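Local coordinates for protein LbaCas13a H328A (C2c2) (Lachnospiraceae bacterium NK4A179, PDB 5WLH) that binds its CRISPR precursor RNA as a guide and, as a Cas13a nuclease, probably cleaves RNA with a preference for adenine, at residues K659-D663 and N861-V865; T1157-Q1161 and E1195-S1199; L1186-K1191 and G1210-Y1215. All blocks are in the same frame, centred on the assembly; numbering follows the deposited sequence.

Contact 1. Residues K659-D663 and N861-V865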
loop_
_atom_site.group_PDB
_atom_site.type_symbol
_atom_site.label_atom_id
_atom_site.label_comp_id
_atom_site.label_asym_id
_atom_site.label_seq_id
_atom_site.Cartn_x
_atom_site.Cartn_y
_atom_site.Cartn_z
ATOM N N LYS A 659 -36.462 -20.133 7.617
ATOM C CA LYS A 659 -35.610 -20.560 8.718
ATOM C C LYS A 659 -34.188 -20.063 8.520
ATOM O O LYS A 659 -33.576 -19.514 9.444
ATOM C CB LYS A 659 -35.630 -22.082 8.847
ATOM C CG LYS A 659 -34.711 -22.615 9.929
ATOM C CD LYS A 659 -33.440 -23.175 9.337
ATOM C CE LYS A 659 -32.741 -24.141 10.284
ATOM N NZ LYS A 659 -32.206 -23.463 11.501
ATOM N N LEU A 660 -33.651 -20.250 7.313
ATOM C CA LEU A 660 -32.306 -19.771 6.999
ATOM C C LEU A 660 -32.219 -18.253 7.141
ATOM O O LEU A 660 -31.287 -17.731 7.763
ATOM C CB LEU A 660 -31.917 -20.208 5.581
ATOM C CG LEU A 660 -30.525 -19.791 5.075
ATOM C CD1 LEU A 660 -29.448 -20.263 6.031
ATOM C CD2 LEU A 660 -30.267 -20.365 3.703
ATOM N N LEU A 661 -33.185 -17.532 6.565
ATOM C CA LEU A 661 -33.187 -16.071 6.628
ATOM C C LEU A 661 -33.099 -15.581 8.062
ATOM O O LEU A 661 -32.316 -14.672 8.380
ATOM C CB LEU A 661 -34.448 -15.521 5.964
ATOM C CG LEU A 661 -34.498 -15.456 4.446
ATOM C CD1 LEU A 661 -35.940 -15.255 3.999
ATOM C CD2 LEU A 661 -33.581 -14.342 3.916
ATOM N N ILE A 662 -33.906 -16.172 8.949
ATOM C CA ILE A 662 -33.874 -15.761 10.345
ATOM C C ILE A 662 -32.517 -16.083 10.956
ATOM O O ILE A 662 -31.943 -15.267 11.681
ATOM C CB ILE A 662 -35.029 -16.421 11.126
ATOM C CG1 ILE A 662 -36.369 -15.901 10.603
ATOM C CG2 ILE A 662 -34.894 -16.144 12.610
ATOM C CD1 ILE A 662 -37.566 -16.679 11.123
ATOM N N ASP A 663 -31.974 -17.269 10.657
ATOM C CA ASP A 663 -30.654 -17.632 11.172
ATOM C C ASP A 663 -29.590 -16.634 10.736
ATOM O O ASP A 663 -28.741 -16.230 11.539
ATOM C CB ASP A 663 -30.254 -19.018 10.682
ATOM C CG ASP A 663 -31.025 -20.132 11.357
ATOM O OD1 ASP A 663 -31.777 -19.872 12.328
ATOM O OD2 ASP A 663 -30.866 -21.276 10.893
ATOM N N ASN A 861 -26.606 -28.841 9.277
ATOM C CA ASN A 861 -27.510 -27.790 9.724
ATOM C C ASN A 861 -28.520 -27.340 8.686
ATOM O O ASN A 861 -29.570 -26.804 9.061
ATOM C CB ASN A 861 -26.707 -26.563 10.179
ATOM C CG ASN A 861 -25.827 -26.860 11.364
ATOM O OD1 ASN A 861 -26.246 -26.700 12.510
ATOM N ND2 ASN A 861 -24.602 -27.296 11.103
ATOM N N TYR A 862 -28.229 -27.524 7.403
ATOM C CA TYR A 862 -29.071 -27.023 6.325
ATOM C C TYR A 862 -29.303 -28.121 5.309
ATOM O O TYR A 862 -29.167 -27.935 4.098
ATOM C CB TYR A 862 -28.446 -25.778 5.708
ATOM C CG TYR A 862 -28.437 -24.646 6.713
ATOM C CD1 TYR A 862 -29.629 -24.110 7.181
ATOM C CD2 TYR A 862 -27.247 -24.158 7.240
ATOM C CE1 TYR A 862 -29.638 -23.097 8.128
ATOM C CE2 TYR A 862 -27.240 -23.138 8.184
ATOM C CZ TYR A 862 -28.440 -22.611 8.621
ATOM O OH TYR A 862 -28.453 -21.603 9.552
ATOM N N ALA A 863 -29.688 -29.293 5.826
ATOM C CA ALA A 863 -29.828 -30.485 4.994
ATOM C C ALA A 863 -30.830 -30.275 3.869
ATOM O O ALA A 863 -30.719 -30.921 2.820
ATOM C CB ALA A 863 -30.239 -31.680 5.863
ATOM N N PHE A 864 -31.807 -29.378 4.056
ATOM C CA PHE A 864 -32.770 -29.148 2.985
ATOM C C PHE A 864 -32.089 -28.676 1.714
ATOM O O PHE A 864 -32.631 -28.871 0.619
ATOM C CB PHE A 864 -33.858 -28.161 3.426
ATOM C CG PHE A 864 -33.416 -26.718 3.494
ATOM C CD1 PHE A 864 -33.383 -25.923 2.351
ATOM C CD2 PHE A 864 -33.094 -26.141 4.714
ATOM C CE1 PHE A 864 -32.993 -24.587 2.420
ATOM C CE2 PHE A 864 -32.710 -24.808 4.788
ATOM C CZ PHE A 864 -32.660 -24.037 3.637
ATOM N N VAL A 865 -30.893 -28.092 1.838
ATOM C CA VAL A 865 -30.127 -27.654 0.679
ATOM C C VAL A 865 -29.842 -28.817 -0.262
ATOM O O VAL A 865 -29.820 -28.640 -1.483
ATOM C CB VAL A 865 -28.826 -26.966 1.154
ATOM C CG1 VAL A 865 -27.844 -26.804 0.016
ATOM C CG2 VAL A 865 -29.143 -25.633 1.816
HETATM O O HOH W 1 -30.054 -25.150 11.728
#
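Tyr862 OH donates to Asp663 OD2 over 2.8 Å, reaching from the turn after helix 843-861 to the side of helix 654-665, and the polar contacts gather on this one carboxylate oxygen. The tyrosine hydroxyl arrives on the anti side of the oxygen, 22° out of the carboxylate plane. One helical turn back, Lys659 NZ takes the syn lone pair of Asp663 OD2 at 2.6 Å, forming a salt bridge. A water carries the same ammonium group on to the turn: it accepts from Lys659 NZ at 2.7 Å and donates to Asn861 O at 3.2 Å. The lysine chain, bent at chi2 (-102°) and at chi4, curls past the phenol, bringing its CE within 3.9 Å of Tyr862 CE1.

Apolar contacts lie beside this cluster. Leu660 holds CG anti to its amide nitrogen (chi1 -180°), which sends CD1 over one face of the Tyr862 ring, at a CH-pi distance of 3.9 Å from the centroid; the methyl is displaced toward the CE1-CZ rim. Phe864 adds a looser touch, its CZ standing 4.4 Å from Leu660 CB, which meets the ring at its edge. Beyond the pair, Leu660 also packs on Phe643 of helix 635-645 and on Met723 and Ile727 of helix 709-732, placing the methyl-on-ring contact at a junction of several helices.

The phenol is thus fixed twice, by a methyl over its face and a carboxylate at its rim. With two donors sharing Asp663 OD2, one of them cationic, the carboxylate is probably kept ionised, and the i to i+4 salt bridge orients the acceptor that ties the turn to helix 654-665.

Contact 2. Residues T1157-Q1161 and E1195-S1199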
loop_
_atom_site.group_PDB
_atom_site.type_symbol
_atom_site.label_atom_id
_atom_site.label_comp_id
_atom_site.label_asym_id
_atom_site.label_seq_id
_atom_site.Cartn_x
_atom_site.Cartn_y
_atom_site.Cartn_z
ATOM N N THR A 1157 4.607 31.548 22.444
ATOM C CA THR A 1157 3.477 31.703 23.348
ATOM C C THR A 1157 2.437 32.611 22.718
ATOM O O THR A 1157 2.758 33.731 22.310
ATOM C CB THR A 1157 3.948 32.295 24.687
ATOM O OG1 THR A 1157 4.835 31.366 25.334
ATOM C CG2 THR A 1157 2.766 32.585 25.594
ATOM N N LEU A 1158 1.194 32.147 22.655
ATOM C CA LEU A 1158 0.078 32.997 22.265
ATOM C C LEU A 1158 -0.744 33.319 23.502
ATOM O O LEU A 1158 -1.120 32.419 24.254
ATOM C CB LEU A 1158 -0.806 32.328 21.213
ATOM C CG LEU A 1158 -0.392 32.450 19.749
ATOM C CD1 LEU A 1158 -1.087 31.353 18.943
ATOM C CD2 LEU A 1158 -0.708 33.839 19.182
ATOM N N ASP A 1159 -1.006 34.598 23.726
ATOM C CA ASP A 1159 -1.834 35.024 24.853
ATOM C C ASP A 1159 -3.051 35.722 24.272
ATOM O O ASP A 1159 -3.110 36.954 24.210
ATOM C CB ASP A 1159 -1.053 35.921 25.789
ATOM C CG ASP A 1159 -1.856 36.330 27.005
ATOM O OD1 ASP A 1159 -2.854 35.652 27.326
ATOM O OD2 ASP A 1159 -1.477 37.337 27.634
ATOM N N TYR A 1160 -4.028 34.928 23.843
ATOM C CA TYR A 1160 -5.214 35.472 23.197
ATOM C C TYR A 1160 -6.181 35.959 24.261
ATOM O O TYR A 1160 -6.631 35.170 25.099
ATOM C CB TYR A 1160 -5.882 34.425 22.313
ATOM C CG TYR A 1160 -7.129 34.937 21.635
ATOM C CD1 TYR A 1160 -7.052 35.921 20.661
ATOM C CD2 TYR A 1160 -8.379 34.461 21.992
ATOM C CE1 TYR A 1160 -8.187 36.401 20.046
ATOM C CE2 TYR A 1160 -9.534 34.935 21.380
ATOM C CZ TYR A 1160 -9.426 35.904 20.405
ATOM O OH TYR A 1160 -10.554 36.393 19.789
ATOM N N GLN A 1161 -6.495 37.252 24.231
ATOM C CA GLN A 1161 -7.306 37.873 25.266
ATOM C C GLN A 1161 -8.695 38.250 24.781
ATOM O O GLN A 1161 -9.398 38.978 25.481
ATOM C CB GLN A 1161 -6.599 39.106 25.826
ATOM C CG GLN A 1161 -5.377 38.780 26.669
ATOM C CD GLN A 1161 -4.304 39.852 26.577
ATOM O OE1 GLN A 1161 -4.576 40.984 26.170
ATOM N NE2 GLN A 1161 -3.076 39.500 26.956
ATOM N N GLU A 1195 -7.304 42.824 13.614
ATOM C CA GLU A 1195 -7.275 42.492 15.035
ATOM C C GLU A 1195 -7.185 40.980 15.244
ATOM O O GLU A 1195 -7.630 40.211 14.402
ATOM C CB GLU A 1195 -8.530 43.006 15.737
ATOM C CG GLU A 1195 -8.581 44.536 15.765
ATOM C CD GLU A 1195 -9.909 45.073 16.247
ATOM O OE1 GLU A 1195 -10.878 44.287 16.327
ATOM O OE2 GLU A 1195 -9.976 46.283 16.556
ATOM N N TRP A 1196 -6.630 40.575 16.387
ATOM C CA TRP A 1196 -6.552 39.152 16.709
ATOM C C TRP A 1196 -7.936 38.556 16.860
ATOM O O TRP A 1196 -8.844 39.162 17.442
ATOM C CB TRP A 1196 -5.771 38.918 17.992
ATOM C CG TRP A 1196 -4.320 39.063 17.815
ATOM C CD1 TRP A 1196 -3.567 40.178 18.057
ATOM C CD2 TRP A 1196 -3.417 38.057 17.345
ATOM N NE1 TRP A 1196 -2.240 39.925 17.762
ATOM C CE2 TRP A 1196 -2.125 38.630 17.322
ATOM C CE3 TRP A 1196 -3.581 36.735 16.921
ATOM C CZ2 TRP A 1196 -0.998 37.921 16.903
ATOM C CZ3 TRP A 1196 -2.456 36.024 16.515
ATOM C CH2 TRP A 1196 -1.182 36.623 16.500
ATOM N N THR A 1197 -8.085 37.343 16.343
ATOM C CA THR A 1197 -9.308 36.593 16.507
ATOM C C THR A 1197 -8.928 35.127 16.592
ATOM O O THR A 1197 -7.764 34.757 16.421
ATOM C CB THR A 1197 -10.287 36.854 15.362
ATOM O OG1 THR A 1197 -11.562 36.272 15.680
ATOM C CG2 THR A 1197 -9.757 36.278 14.052
ATOM N N VAL A 1198 -9.919 34.301 16.900
ATOM C CA VAL A 1198 -9.758 32.852 16.867
ATOM C C VAL A 1198 -10.894 32.291 16.026
ATOM O O VAL A 1198 -12.044 32.724 16.160
ATOM C CB VAL A 1198 -9.734 32.243 18.283
ATOM C CG1 VAL A 1198 -10.981 32.618 19.080
ATOM C CG2 VAL A 1198 -9.562 30.712 18.216
ATOM N N SER A 1199 -10.563 31.371 15.117
ATOM C CA SER A 1199 -11.570 30.774 14.256
ATOM C C SER A 1199 -12.350 29.701 15.013
ATOM O O SER A 1199 -12.024 29.343 16.147
ATOM C CB SER A 1199 -10.913 30.157 13.030
ATOM O OG SER A 1199 -10.095 29.067 13.436
#
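Tyr1160 lays its ring across the backbone of strand 1196-1198, with Val1198 CB over one face, offset toward the rim. CG1 of that valine comes closest, 3.6 Å from Tyr1160 CE2, and the two side chains meet at about a right angle. Val1198 CG1 is set between its own amide nitrogen and carbonyl carbon (chi1 56°), which turns this methyl to the phenol. At the ring edge, in its plane, lies Trp1196 O, 3.9 Å from Tyr1160 CE1. Farther out, the hydroxyl passes over the main chain, with Tyr1160 OH 3.5 Å from Thr1197 CA.

The second touch is smaller and lies to the side of the first. Leu1158 CD2 meets the far end of the indole at 3.9 Å from Trp1196 CZ3, approaching obliquely. Tyr1215 of helix 1205-1216 borders both Leu1158 and Trp1196, while Tyr1187 packs against Leu1158 and Val1198 and sets its ring at about 60° to that of Tyr1160.

The two strands belong to different sheets and run at 91° to one another, with axes 9.0 Å apart; each keeps its backbone bonds for its own sheet, Leu1158 with Ile1168 and Thr1197 with Tyr1188. The contacts between them are van der Waals in kind, so the join probably rests mainly on dispersion and fit, an aromatic and aliphatic seam at the protein surface in which the Tyr1160 ring bridges from strand 1157-1160 to strand 1196-1198.

Contact 3. Residues L1186-K1191 and G1210-Y1215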
loop_
_atom_site.group_PDB
_atom_site.type_symbol
_atom_site.label_atom_id
_atom_site.label_comp_id
_atom_site.label_asym_id
_atom_site.label_seq_id
_atom_site.Cartn_x
_atom_site.Cartn_y
_atom_site.Cartn_z
ATOM N N LEU A 1186 -7.746 28.225 14.965
ATOM C CA LEU A 1186 -6.479 28.881 14.703
ATOM C C LEU A 1186 -6.598 30.340 15.143
ATOM O O LEU A 1186 -7.658 30.959 14.977
ATOM C CB LEU A 1186 -6.119 28.780 13.225
ATOM C CG LEU A 1186 -4.631 28.859 12.891
ATOM C CD1 LEU A 1186 -4.295 27.903 11.758
ATOM C CD2 LEU A 1186 -4.264 30.291 12.524
ATOM N N TYR A 1187 -5.537 30.853 15.756
ATOM C CA TYR A 1187 -5.477 32.232 16.239
ATOM C C TYR A 1187 -4.717 33.054 15.217
ATOM O O TYR A 1187 -3.643 32.644 14.769
ATOM C CB TYR A 1187 -4.776 32.317 17.591
ATOM C CG TYR A 1187 -5.478 31.526 18.658
ATOM C CD1 TYR A 1187 -5.255 30.165 18.788
ATOM C CD2 TYR A 1187 -6.395 32.128 19.504
ATOM C CE1 TYR A 1187 -5.902 29.428 19.746
ATOM C CE2 TYR A 1187 -7.055 31.401 20.477
ATOM C CZ TYR A 1187 -6.816 30.038 20.581
ATOM O OH TYR A 1187 -7.464 29.281 21.523
ATOM N N TYR A 1188 -5.271 34.199 14.837
ATOM C CA TYR A 1188 -4.636 34.969 13.775
ATOM C C TYR A 1188 -5.170 36.389 13.822
ATOM O O TYR A 1188 -6.141 36.683 14.522
ATOM C CB TYR A 1188 -4.895 34.364 12.395
ATOM C CG TYR A 1188 -6.345 34.302 12.017
ATOM C CD1 TYR A 1188 -7.167 33.270 12.476
ATOM C CD2 TYR A 1188 -6.905 35.273 11.201
ATOM C CE1 TYR A 1188 -8.501 33.228 12.138
ATOM C CE2 TYR A 1188 -8.225 35.227 10.838
ATOM C CZ TYR A 1188 -9.026 34.204 11.320
ATOM O OH TYR A 1188 -10.359 34.170 10.968
ATOM N N VAL A 1189 -4.526 37.264 13.059
ATOM C CA VAL A 1189 -4.979 38.644 12.926
ATOM C C VAL A 1189 -5.807 38.713 11.657
ATOM O O VAL A 1189 -5.312 38.438 10.549
ATOM C CB VAL A 1189 -3.807 39.636 12.907
ATOM C CG1 VAL A 1189 -4.339 41.074 12.715
ATOM C CG2 VAL A 1189 -3.045 39.545 14.198
ATOM N N ASP A 1190 -7.083 39.040 11.828
ATOM C CA ASP A 1190 -8.022 38.997 10.725
ATOM C C ASP A 1190 -7.673 40.033 9.666
ATOM O O ASP A 1190 -7.239 41.144 9.981
ATOM C CB ASP A 1190 -9.442 39.235 11.227
ATOM C CG ASP A 1190 -10.434 39.300 10.101
ATOM O OD1 ASP A 1190 -10.653 38.251 9.458
ATOM O OD2 ASP A 1190 -10.975 40.399 9.842
ATOM N N LYS A 1191 -7.890 39.653 8.406
ATOM C CA LYS A 1191 -7.574 40.510 7.274
ATOM C C LYS A 1191 -8.283 41.857 7.390
ATOM O O LYS A 1191 -7.661 42.915 7.262
ATOM C CB LYS A 1191 -7.987 39.808 5.973
ATOM C CG LYS A 1191 -7.253 38.486 5.615
ATOM C CD LYS A 1191 -7.650 37.216 6.437
ATOM C CE LYS A 1191 -7.242 35.981 5.611
ATOM N NZ LYS A 1191 -6.980 34.742 6.344
ATOM N N GLY A 1210 -3.947 30.337 5.069
ATOM C CA GLY A 1210 -4.002 31.795 5.061
ATOM C C GLY A 1210 -3.971 32.381 6.459
ATOM O O GLY A 1210 -3.232 33.328 6.737
ATOM N N GLU A 1211 -4.754 31.807 7.368
ATOM C CA GLU A 1211 -4.769 32.312 8.732
ATOM C C GLU A 1211 -3.420 32.119 9.407
ATOM O O GLU A 1211 -2.960 32.990 10.157
ATOM C CB GLU A 1211 -5.877 31.620 9.516
ATOM C CG GLU A 1211 -7.238 31.954 8.987
ATOM C CD GLU A 1211 -8.290 30.970 9.435
ATOM O OE1 GLU A 1211 -7.925 29.951 10.066
ATOM O OE2 GLU A 1211 -9.477 31.216 9.146
ATOM N N PHE A 1212 -2.766 30.982 9.155
ATOM C CA PHE A 1212 -1.442 30.758 9.718
ATOM C C PHE A 1212 -0.473 31.838 9.272
ATOM O O PHE A 1212 0.315 32.348 10.079
ATOM C CB PHE A 1212 -0.912 29.395 9.292
ATOM C CG PHE A 1212 0.392 29.051 9.904
ATOM C CD1 PHE A 1212 1.594 29.478 9.315
ATOM C CD2 PHE A 1212 0.442 28.313 11.064
ATOM C CE1 PHE A 1212 2.799 29.156 9.884
ATOM C CE2 PHE A 1212 1.656 27.991 11.642
ATOM C CZ PHE A 1212 2.841 28.406 11.043
ATOM N N TYR A 1213 -0.505 32.172 7.983
ATOM C CA TYR A 1213 0.312 33.264 7.469
ATOM C C TYR A 1213 0.059 34.554 8.242
ATOM O O TYR A 1213 0.999 35.281 8.562
ATOM C CB TYR A 1213 0.034 33.458 5.983
ATOM C CG TYR A 1213 0.923 32.618 5.079
ATOM C CD1 TYR A 1213 0.663 31.261 4.868
ATOM C CD2 TYR A 1213 2.028 33.181 4.435
ATOM C CE1 TYR A 1213 1.472 30.490 4.033
ATOM C CE2 TYR A 1213 2.846 32.413 3.608
ATOM C CZ TYR A 1213 2.561 31.072 3.410
ATOM O OH TYR A 1213 3.374 30.308 2.595
ATOM N N ARG A 1214 -1.204 34.838 8.579
ATOM C CA ARG A 1214 -1.523 36.046 9.333
ATOM C C ARG A 1214 -1.160 35.926 10.806
ATOM O O ARG A 1214 -0.932 36.947 11.463
ATOM C CB ARG A 1214 -3.006 36.405 9.173
ATOM C CG ARG A 1214 -3.398 36.499 7.710
ATOM C CD ARG A 1214 -3.552 37.935 7.221
ATOM N NE ARG A 1214 -4.064 38.841 8.243
ATOM C CZ ARG A 1214 -3.498 39.994 8.587
ATOM N NH1 ARG A 1214 -2.372 40.401 8.020
ATOM N NH2 ARG A 1214 -4.060 40.739 9.522
ATOM N N TYR A 1215 -1.073 34.706 11.330
ATOM C CA TYR A 1215 -0.476 34.491 12.638
ATOM C C TYR A 1215 1.019 34.767 12.608
ATOM O O TYR A 1215 1.548 35.502 13.448
ATOM C CB TYR A 1215 -0.744 33.056 13.099
ATOM C CG TYR A 1215 0.289 32.490 14.051
ATOM C CD1 TYR A 1215 0.436 32.997 15.337
ATOM C CD2 TYR A 1215 1.100 31.421 13.673
ATOM C CE1 TYR A 1215 1.354 32.485 16.200
ATOM C CE2 TYR A 1215 2.024 30.897 14.531
ATOM C CZ TYR A 1215 2.154 31.420 15.793
ATOM O OH TYR A 1215 3.080 30.895 16.649
HETATM O O HOH W 2 -10.107 33.261 7.609
#
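Arg1214 curls its guanidinium round the end of strand 1187-1189, where Val1189 O receives NE at 2.7 Å and, more weakly, NH2 at 2.8 Å. The NE bond is bent (N-H...O 132°), the oxygen being tilted out of the guanidinium plane. A weak bond from NH2 to Asp1190 O follows, and Val1189 CG1 presses close to the same NH2 at 3.2 Å. One turn earlier on the helix, Glu1211 CG sits over the centre of the Tyr1188 ring, 3.6 Å from the centroid, with carboxylate and ring planes 8° apart. Leu1186 CD2 packs on Glu1211 CB at 3.7 Å, beside the ring.

Outward, a water donates to Glu1211 OE2 at 2.6 Å, while OE1 lies near Glu1203, so a shared proton there is conceivable. Gln1175 of helix 1171-1180 binds Tyr1187 O, beside which Tyr1215 CB packs; the hydroxyl of Tyr1215 reaches Thr1154 O. Backbone bonding of Leu1186 with Ser1199 helps pair the strand with its neighbour. Here a two-stranded antiparallel hairpin is backed by the helix that follows it, helix 1205-1216 crossing strand 1187-1189 at 71°.

Contact 1 comes first along the chain: it closes a loop of 197 residues, of which 87 are helical and none strand, by bringing the turn after helix 843-861 back to helix 654-665. It is finished long before contact 2 opens, and lies about 65 Å from it, centre to centre. Contacts 2 and 3 instead cross: the chain runs through 1157-1161, 1186-1191, 1195-1199 and 1210-1215 in turn, each contact closing over one segment of the other. Their centres are 9 Å apart, and strands 1187-1189 and 1196-1198 are neighbours in one sheet, with Glu1195 O 2.9 Å from Asp1190 N, a probable hydrogen bond. Together they bind strand 1157-1160, the hairpin and helix 1205-1216 into one unit.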